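Local atomic coordinates of HIAXHD3 (Humicola insolens, PDB entry 3ZXK), a protein that removes arabinofuranosyl side chains, probably from xylan, as a family 43 glycoside hydrolase, and has served as the scaffold for engineering in endo-xylanase activity. Residues 21-26 with 87-92; 25-30 with 119-124. All coordinates share one frame; numbering follows the deposited sequence. Where two conformers were deposited one is given.

Contact 1: 21-26 with 87-92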
loop_
_atom_site.group_PDB
_atom_site.type_symbol
_atom_site.label_atom_id
_atom_site.label_comp_id
_atom_site.label_asym_id
_atom_site.label_seq_id
_atom_site.Cartn_x
_atom_site.Cartn_y
_atom_site.Cartn_z
ATOM N N GLU A 21 2.561 -10.142 -2.331
ATOM C CA GLU A 21 2.316 -11.567 -2.618
ATOM C C GLU A 21 1.621 -11.582 -3.969
ATOM O O GLU A 21 0.698 -10.811 -4.153
ATOM C CB GLU A 21 1.363 -12.171 -1.556
ATOM C CG GLU A 21 0.827 -13.585 -1.876
ATOM C CD GLU A 21 1.667 -14.708 -1.289
ATOM O OE1 GLU A 21 1.921 -14.719 -0.062
ATOM O OE2 GLU A 21 2.069 -15.595 -2.063
ATOM N N VAL A 22 2.052 -12.431 -4.907
ATOM C CA VAL A 22 1.373 -12.551 -6.211
ATOM C C VAL A 22 0.999 -14.000 -6.488
ATOM O O VAL A 22 1.748 -14.920 -6.150
ATOM C CB VAL A 22 2.229 -12.061 -7.415
ATOM C CG1 VAL A 22 2.164 -10.546 -7.618
ATOM C CG2 VAL A 22 3.667 -12.595 -7.361
ATOM N N PHE A 23 -0.161 -14.201 -7.098
ATOM C CA PHE A 23 -0.572 -15.546 -7.505
ATOM C C PHE A 23 -1.537 -15.443 -8.661
ATOM O O PHE A 23 -2.001 -14.354 -8.970
ATOM C CB PHE A 23 -1.163 -16.359 -6.328
ATOM C CG PHE A 23 -2.381 -15.734 -5.700
ATOM C CD1 PHE A 23 -2.274 -14.812 -4.670
ATOM C CD2 PHE A 23 -3.648 -16.050 -6.163
ATOM C CE1 PHE A 23 -3.403 -14.213 -4.114
ATOM C CE2 PHE A 23 -4.784 -15.476 -5.593
ATOM C CZ PHE A 23 -4.668 -14.574 -4.553
ATOM N N ARG A 24 -1.802 -16.570 -9.305
ATOM C CA ARG A 24 -2.690 -16.584 -10.459
ATOM C C ARG A 24 -3.884 -17.464 -10.182
ATOM O O ARG A 24 -3.741 -18.547 -9.590
ATOM C CB ARG A 24 -1.948 -17.134 -11.682
ATOM C CG ARG A 24 -2.797 -17.166 -12.929
ATOM C CD ARG A 24 -1.998 -17.547 -14.162
ATOM N NE ARG A 24 -1.404 -18.879 -14.074
ATOM C CZ ARG A 24 -2.022 -20.009 -14.411
ATOM N NH1 ARG A 24 -3.282 -19.993 -14.854
ATOM N NH2 ARG A 24 -1.387 -21.164 -14.310
ATOM N N VAL A 25 -5.062 -16.995 -10.588
ATOM C CA VAL A 25 -6.252 -17.864 -10.690
ATOM C C VAL A 25 -6.723 -17.792 -12.120
ATOM O O VAL A 25 -7.202 -16.743 -12.563
ATOM C CB VAL A 25 -7.389 -17.401 -9.756
ATOM C CG1 VAL A 25 -8.535 -18.417 -9.798
ATOM C CG2 VAL A 25 -6.871 -17.212 -8.332
ATOM N N GLY A 26 -6.578 -18.884 -12.861
ATOM C CA GLY A 26 -7.008 -18.874 -14.260
ATOM C C GLY A 26 -6.288 -17.806 -15.062
ATOM O O GLY A 26 -5.060 -17.848 -15.165
ATOM N N THR A 87 0.036 -12.305 3.848
ATOM C CA THR A 87 -0.071 -13.305 2.791
ATOM C C THR A 87 -1.531 -13.528 2.401
ATOM O O THR A 87 -2.419 -13.382 3.227
ATOM C CB THR A 87 0.627 -14.629 3.213
ATOM O OG1 THR A 87 0.648 -15.516 2.100
ATOM C CG2 THR A 87 -0.084 -15.304 4.376
ATOM N N LEU A 88 -1.733 -13.899 1.136
ATOM C CA LEU A 88 -3.061 -14.116 0.556
ATOM C C LEU A 88 -2.974 -15.243 -0.454
ATOM O O LEU A 88 -2.031 -15.280 -1.255
ATOM C CB LEU A 88 -3.520 -12.882 -0.206
ATOM C CG LEU A 88 -4.882 -12.930 -0.904
ATOM C CD1 LEU A 88 -5.960 -12.917 0.171
ATOM C CD2 LEU A 88 -5.078 -11.715 -1.797
ATOM N N ARG A 89 -3.962 -16.140 -0.442
ATOM C CA ARG A 89 -4.107 -17.173 -1.496
ATOM C C ARG A 89 -5.571 -17.463 -1.719
ATOM O O ARG A 89 -6.397 -17.213 -0.858
ATOM C CB ARG A 89 -3.369 -18.499 -1.177
ATOM C CG ARG A 89 -1.835 -18.417 -1.074
ATOM C CD ARG A 89 -1.181 -18.289 -2.449
ATOM N NE ARG A 89 0.226 -17.907 -2.402
ATOM C CZ ARG A 89 1.267 -18.748 -2.464
ATOM N NH1 ARG A 89 1.118 -20.081 -2.566
ATOM N NH2 ARG A 89 2.488 -18.245 -2.410
ATOM N N TYR A 90 -5.887 -17.998 -2.889
ATOM C CA TYR A 90 -7.253 -18.404 -3.190
ATOM C C TYR A 90 -7.389 -19.929 -3.075
ATOM O O TYR A 90 -6.614 -20.683 -3.689
ATOM C CB TYR A 90 -7.570 -17.993 -4.620
ATOM C CG TYR A 90 -8.904 -18.464 -5.117
ATOM C CD1 TYR A 90 -10.101 -17.964 -4.582
ATOM C CD2 TYR A 90 -8.972 -19.389 -6.149
ATOM C CE1 TYR A 90 -11.339 -18.392 -5.068
ATOM C CE2 TYR A 90 -10.182 -19.843 -6.629
ATOM C CZ TYR A 90 -11.367 -19.332 -6.099
ATOM O OH TYR A 90 -12.573 -19.788 -6.617
ATOM N N ARG A 91 -8.372 -20.362 -2.296
ATOM C CA ARG A 91 -8.599 -21.782 -2.068
ATOM C C ARG A 91 -9.688 -22.232 -3.015
ATOM O O ARG A 91 -10.844 -21.837 -2.871
ATOM C CB ARG A 91 -9.022 -22.017 -0.621
ATOM C CG ARG A 91 -8.824 -23.454 -0.178
ATOM C CD ARG A 91 -9.197 -23.625 1.277
ATOM N NE ARG A 91 -8.692 -24.915 1.767
ATOM C CZ ARG A 91 -8.816 -25.337 3.021
ATOM N NH1 ARG A 91 -9.471 -24.597 3.932
ATOM N NH2 ARG A 91 -8.298 -26.501 3.380
ATOM N N ARG A 92 -9.318 -23.077 -3.981
ATOM C CA ARG A 92 -10.293 -23.573 -4.965
ATOM C C ARG A 92 -11.404 -24.420 -4.348
ATOM O O ARG A 92 -12.567 -24.309 -4.755
ATOM C CB ARG A 92 -9.595 -24.368 -6.070
ATOM C CG ARG A 92 -8.991 -23.487 -7.149
ATOM C CD ARG A 92 -7.845 -22.633 -6.666
ATOM N NE ARG A 92 -7.135 -22.094 -7.832
ATOM C CZ ARG A 92 -6.069 -21.316 -7.756
ATOM N NH1 ARG A 92 -5.608 -20.940 -6.564
ATOM N NH2 ARG A 92 -5.484 -20.902 -8.871
HETATM O O HOH W 1 -3.135 -19.552 -7.147
HETATM O O HOH W 2 -5.386 -21.267 -11.788
#
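This is a buried side-chain seam between the edge strands of two neighbouring sheets: E21, F23 and V25 of strand 21-25 meet T87, L88, R89 and Y90 of strand 87-91. The strands run nearly parallel (8°), their axes 7.1 Å apart. No backbone hydrogen bond joins them. At one end, E21 OE2 accepts from R89 NH2 at 2.7 Å and R89 NE at 3.0 Å. This salt bridge is side-on, both nitrogens on one oxygen; NH2 meets it on the syn side, NE from above the carboxylate plane. The other oxygen, E21 OE1, accepts from T87 OG1 at 2.6 Å. R89 NH2 also reaches M196 O. An alanine at E21 would probably leave the R89 charge without its mate and the T87 hydroxyl without this acceptor. In the middle, R89 CA lies over one face of the F23 ring in a CH-pi contact, 4.2 Å from its centroid. F23 CE1 packs on L88 CG and CE2 on Y90 CB. L88 O, 3.3 Å from F23 CE1, is buried without a polar partner. V25 CG2 touches Y90 CD2 at 3.7 Å. At the far end, R92 NH2 bonds to R24 O (3.0 Å) on a lone pair, and two waters bridge the same gap. Side-chain packing between first strands of successive four-stranded antiparallel sheets is the blade-to-blade interface of the family 43 five-bladed beta-propeller.

Contact 2: 25-30 with 119-124; sequences VGSVFY and ANNGEV
The hydroxyl of Y30 is held from two directions. It donates to G122 O, with 2.6 Å from Y30 OH to that oxygen, and accepts from a water that V124 N also binds. G122 O lies at the ring edge, in plane, and the hydroxyl meets it nearly along the C=O axis. The methyl V124 CG2 closes on Y30 OH at 3.5 Å. A second bond runs from S27 N to N121 O at 2.9 Å, the donor standing 53° above the carbonyl plane. Between these two bonds the backbones come very near. G122 CA approaches V25 O at 3.2 Å in a C-H...O contact, and the same oxygen accepts from V28 N within its own turn. Glycine at 26 and 122 allows this approach: a CB on G26 would run into N121 C, and one on G122 into V25 O. With CG1 anti to the backbone N (chi1 -178°), V28 lays CG1 over one face of the Y30 ring, while V28 CG2 rests against N121 O and, at 3.7 Å, G122 C. E123 turns its carboxylate to K46 and Y48. The type II' turn V25-V28, with paired V25 and V28 backbone bonds, is typical of a tight two-residue beta-hairpin. Here it docks on the type I' turn N120-E123 in the loop of the next propeller blade.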
loop_
_atom_site.group_PDB
_atom_site.type_symbol
_atom_site.label_atom_id
_atom_site.label_comp_id
_atom_site.label_asym_id
_atom_site.label_seq_id
_atom_site.Cartn_x
_atom_site.Cartn_y
_atom_site.Cartn_z
ATOM N N VAL A 25 -5.062 -16.995 -10.588
ATOM C CA VAL A 25 -6.252 -17.864 -10.690
ATOM C C VAL A 25 -6.723 -17.792 -12.120
ATOM O O VAL A 25 -7.202 -16.743 -12.563
ATOM C CB VAL A 25 -7.389 -17.401 -9.756
ATOM C CG1 VAL A 25 -8.535 -18.417 -9.798
ATOM C CG2 VAL A 25 -6.871 -17.212 -8.332
ATOM N N GLY A 26 -6.578 -18.884 -12.861
ATOM C CA GLY A 26 -7.008 -18.874 -14.260
ATOM C C GLY A 26 -6.288 -17.806 -15.062
ATOM O O GLY A 26 -5.060 -17.848 -15.165
ATOM N N SER A 27 -7.056 -16.889 -15.663
ATOM C CA SER A 27 -6.525 -15.800 -16.477
ATOM C C SER A 27 -6.127 -14.535 -15.695
ATOM O O SER A 27 -5.638 -13.563 -16.270
ATOM C CB SER A 27 -7.553 -15.444 -17.560
ATOM O OG SER A 27 -7.768 -16.576 -18.365
ATOM N N VAL A 28 -6.304 -14.553 -14.378
ATOM C CA VAL A 28 -6.151 -13.342 -13.584
ATOM C C VAL A 28 -5.027 -13.471 -12.565
ATOM O O VAL A 28 -4.921 -14.490 -11.868
ATOM C CB VAL A 28 -7.463 -12.975 -12.827
ATOM C CG1 VAL A 28 -7.247 -11.674 -12.064
ATOM C CG2 VAL A 28 -8.632 -12.861 -13.798
ATOM N N PHE A 29 -4.203 -12.434 -12.484
ATOM C CA PHE A 29 -3.173 -12.363 -11.436
ATOM C C PHE A 29 -3.670 -11.437 -10.340
ATOM O O PHE A 29 -4.257 -10.375 -10.611
ATOM C CB PHE A 29 -1.877 -11.768 -11.974
ATOM C CG PHE A 29 -1.284 -12.525 -13.121
ATOM C CD1 PHE A 29 -0.415 -13.607 -12.878
ATOM C CD2 PHE A 29 -1.538 -12.155 -14.444
ATOM C CE1 PHE A 29 0.166 -14.314 -13.927
ATOM C CE2 PHE A 29 -0.950 -12.873 -15.504
ATOM C CZ PHE A 29 -0.097 -13.948 -15.240
ATOM N N TYR A 30 -3.388 -11.810 -9.104
ATOM C CA TYR A 30 -3.733 -11.022 -7.915
ATOM C C TYR A 30 -2.482 -10.682 -7.128
ATOM O O TYR A 30 -1.548 -11.468 -7.098
ATOM C CB TYR A 30 -4.736 -11.771 -7.030
ATOM C CG TYR A 30 -6.099 -11.876 -7.664
ATOM C CD1 TYR A 30 -6.957 -10.772 -7.708
ATOM C CD2 TYR A 30 -6.513 -13.064 -8.258
ATOM C CE1 TYR A 30 -8.196 -10.866 -8.311
ATOM C CE2 TYR A 30 -7.754 -13.172 -8.863
ATOM C CZ TYR A 30 -8.584 -12.083 -8.862
ATOM O OH TYR A 30 -9.803 -12.145 -9.466
ATOM N N ALA A 119 -14.240 -21.071 -11.639
ATOM C CA ALA A 119 -15.076 -21.487 -12.772
ATOM C C ALA A 119 -15.245 -20.406 -13.841
ATOM O O ALA A 119 -15.844 -20.650 -14.889
ATOM C CB ALA A 119 -16.448 -21.940 -12.274
ATOM N N ASN A 120 -14.739 -19.209 -13.564
ATOM C CA ASN A 120 -14.911 -18.061 -14.460
ATOM C C ASN A 120 -13.551 -17.460 -14.790
ATOM O O ASN A 120 -13.391 -16.235 -14.796
ATOM C CB ASN A 120 -15.801 -16.996 -13.822
ATOM C CG ASN A 120 -17.242 -17.443 -13.687
ATOM O OD1 ASN A 120 -17.988 -17.417 -14.656
ATOM N ND2 ASN A 120 -17.639 -17.852 -12.486
ATOM N N ASN A 121 -12.575 -18.342 -15.032
ATOM C CA ASN A 121 -11.197 -17.967 -15.407
ATOM C C ASN A 121 -10.570 -16.951 -14.473
ATOM O O ASN A 121 -9.737 -16.128 -14.877
ATOM C CB ASN A 121 -11.149 -17.461 -16.843
ATOM C CG ASN A 121 -11.782 -18.429 -17.811
ATOM O OD1 ASN A 121 -12.734 -18.084 -18.491
ATOM N ND2 ASN A 121 -11.277 -19.651 -17.849
ATOM N N GLY A 122 -10.992 -17.011 -13.214
ATOM C CA GLY A 122 -10.358 -16.251 -12.133
ATOM C C GLY A 122 -10.969 -14.897 -11.828
ATOM O O GLY A 122 -10.513 -14.228 -10.929
ATOM N N GLU A 123 -12.018 -14.520 -12.559
ATOM C CA GLU A 123 -12.721 -13.257 -12.337
ATOM C C GLU A 123 -13.557 -13.302 -11.060
ATOM O O GLU A 123 -14.255 -14.280 -10.827
ATOM C CB GLU A 123 -13.703 -12.999 -13.492
ATOM C CG GLU A 123 -13.030 -12.923 -14.841
ATOM C CD GLU A 123 -12.424 -11.569 -15.084
ATOM O OE1 GLU A 123 -12.556 -10.700 -14.195
ATOM O OE2 GLU A 123 -11.819 -11.378 -16.157
ATOM N N VAL A 124 -13.490 -12.251 -10.250
ATOM C CA VAL A 124 -14.387 -12.104 -9.118
ATOM C C VAL A 124 -15.290 -10.898 -9.416
ATOM O O VAL A 124 -14.780 -9.777 -9.651
ATOM C CB VAL A 124 -13.605 -11.839 -7.820
ATOM C CG1 VAL A 124 -14.545 -11.649 -6.633
ATOM C CG2 VAL A 124 -12.595 -12.941 -7.549
HETATM O O HOH W 3 -11.545 -10.072 -10.460
#

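Overall arrangement
Contacts 1 and 2 have centres about 9 Å apart and lie on the same side of the chain's centre. They share V25 and G26. Strands 21-25 and 28-32 form one hairpin and are neighbours in the first four-stranded sheet; the bond F23 O to Y30 N, probably a hydrogen bond, links the two contacts. Along the chain both start from this hairpin, then reach 87-92 and, later, 119-124. Those two partners belong to the second sheet: its first strand, and the loop between strands 106-113 and 132-137. The first blade is thus fastened to the next both along its inner strand and at its turn, within the family 43 catalytic propeller.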